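Local coordinates for Udp-n-acetylglucosamine pyrophosphorylase (Trypanosoma brucei, PDB 4BQH), which probably catalyses the formation of UDP-N-acetylglucosamine and diphosphate from UTP and N-acetylglucosamine 1-phosphate, at residues Pro77-Phe82 with Asp345-Leu350. Sequence-based numbering, arbitrary orientation.
Sequences PAKDSF and DATGEL
Lys79 reaches across to Ala346 and Thr347, joining the loop before strand 83-84 to the one leading into strand 355-357, at the surface of this GT-A-related enzyme. Its backbone holds the first of the two corner positions in a type II turn from Ala78 to Ser81. Ala78 O closes that turn, accepting from Ser81 N (3.0 Å) and again from Ser81 OG (2.7 Å).

From this corner Lys79 CB sets out toward the second loop but still stands 6.5 Å from its nearest methyl, Thr347 CG2. CG closes part of the gap, and Lys79 CD comes to 4.3 Å from Thr347 CG2, a loose approach. The Lys79 chain bends at chi3 (82°), leaving CE no closer to that methyl while turning NZ toward Ala346. Lys79 NZ ends 3.6 Å from Ala346 CB and 4.2 Å from Thr347 CG2; the lysine and threonine side chains reach toward each other tip to tip.

The threonine hydroxyl has other work: Thr347 OG1 accepts from Glu349 N at 3.1 Å in an ST turn spanning Gly348.

Neither methyl can accept a hydrogen bond from the ammonium. Its charge is instead met by a salt bridge to Asp344, whose OD1 also takes a weak bond from Ala346 N. The lysine amine thus passes beside two methyls, in van der Waals contact alone, on its way to a carboxylate, and at this exposed site solvent probably softens the Lys79-Asp344 attraction.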
# COMPACT_ATOMS: atom_id res chain seq x y z
N PRO A 77 10.80 13.31 -14.82
CA PRO A 77 9.82 13.03 -15.86
C PRO A 77 9.71 14.25 -16.78
O PRO A 77 9.69 15.39 -16.29
CB PRO A 77 8.51 12.85 -15.07
CG PRO A 77 8.97 12.33 -13.74
CD PRO A 77 10.24 13.07 -13.46
N ALA A 78 9.68 14.03 -18.08
CA ALA A 78 9.60 15.17 -19.00
C ALA A 78 8.33 15.97 -18.72
O ALA A 78 7.28 15.40 -18.41
CB ALA A 78 9.64 14.69 -20.44
N LYS A 79 8.45 17.30 -18.80
CA LYS A 79 7.30 18.18 -18.65
C LYS A 79 6.16 17.67 -19.54
O LYS A 79 6.40 17.26 -20.67
CB LYS A 79 7.69 19.62 -19.05
CG LYS A 79 6.92 20.69 -18.29
CD LYS A 79 7.70 21.99 -18.18
CE LYS A 79 7.58 22.85 -19.43
NZ LYS A 79 8.17 24.20 -19.23
N ASP A 80 4.94 17.67 -19.01
CA ASP A 80 3.74 17.25 -19.74
C ASP A 80 3.77 15.80 -20.27
O ASP A 80 2.99 15.47 -21.15
CB ASP A 80 3.40 18.25 -20.88
CG ASP A 80 2.98 19.63 -20.38
OD1 ASP A 80 2.43 19.75 -19.26
OD2 ASP A 80 3.17 20.62 -21.12
N SER A 81 4.62 14.94 -19.72
CA SER A 81 4.74 13.54 -20.24
C SER A 81 3.88 12.46 -19.55
O SER A 81 3.78 11.34 -20.04
CB SER A 81 6.20 13.10 -20.24
OG SER A 81 6.67 12.83 -18.92
N PHE A 82 3.26 12.80 -18.42
CA PHE A 82 2.55 11.82 -17.60
C PHE A 82 1.11 12.28 -17.42
O PHE A 82 0.81 13.46 -17.59
CB PHE A 82 3.25 11.68 -16.24
CG PHE A 82 3.55 12.99 -15.56
CD1 PHE A 82 2.62 13.58 -14.70
CD2 PHE A 82 4.77 13.63 -15.77
CE1 PHE A 82 2.90 14.79 -14.06
CE2 PHE A 82 5.05 14.84 -15.15
CZ PHE A 82 4.13 15.41 -14.29
N ASP A 345 11.53 27.18 -15.43
CA ASP A 345 11.44 28.62 -15.73
C ASP A 345 10.04 29.07 -16.14
O ASP A 345 9.56 30.11 -15.69
N ALA A 346 9.39 28.27 -16.98
CA ALA A 346 8.08 28.61 -17.53
C ALA A 346 6.97 28.54 -16.49
O ALA A 346 6.24 29.51 -16.28
CB ALA A 346 7.76 27.72 -18.72
N THR A 347 6.85 27.39 -15.84
CA THR A 347 5.69 27.09 -15.00
C THR A 347 5.86 27.58 -13.56
O THR A 347 4.88 27.78 -12.84
CB THR A 347 5.39 25.58 -14.98
OG1 THR A 347 6.45 24.89 -14.30
CG2 THR A 347 5.25 25.05 -16.40
N GLY A 348 7.11 27.75 -13.14
CA GLY A 348 7.40 28.09 -11.75
C GLY A 348 7.27 26.88 -10.83
O GLY A 348 7.33 27.03 -9.61
N GLU A 349 7.08 25.69 -11.40
CA GLU A 349 6.96 24.47 -10.61
C GLU A 349 8.31 23.77 -10.48
O GLU A 349 9.15 23.88 -11.38
CB GLU A 349 5.92 23.53 -11.23
CG GLU A 349 4.49 24.08 -11.16
CD GLU A 349 3.42 23.12 -11.65
OE1 GLU A 349 3.72 22.19 -12.44
OE2 GLU A 349 2.24 23.30 -11.26
N LEU A 350 8.53 23.05 -9.37
CA LEU A 350 9.76 22.26 -9.21
C LEU A 350 9.94 21.33 -10.39
O LEU A 350 8.98 20.78 -10.91
CB LEU A 350 9.72 21.43 -7.92
CG LEU A 350 9.76 22.10 -6.55
CD1 LEU A 350 9.31 21.12 -5.49
CD2 LEU A 350 11.16 22.61 -6.20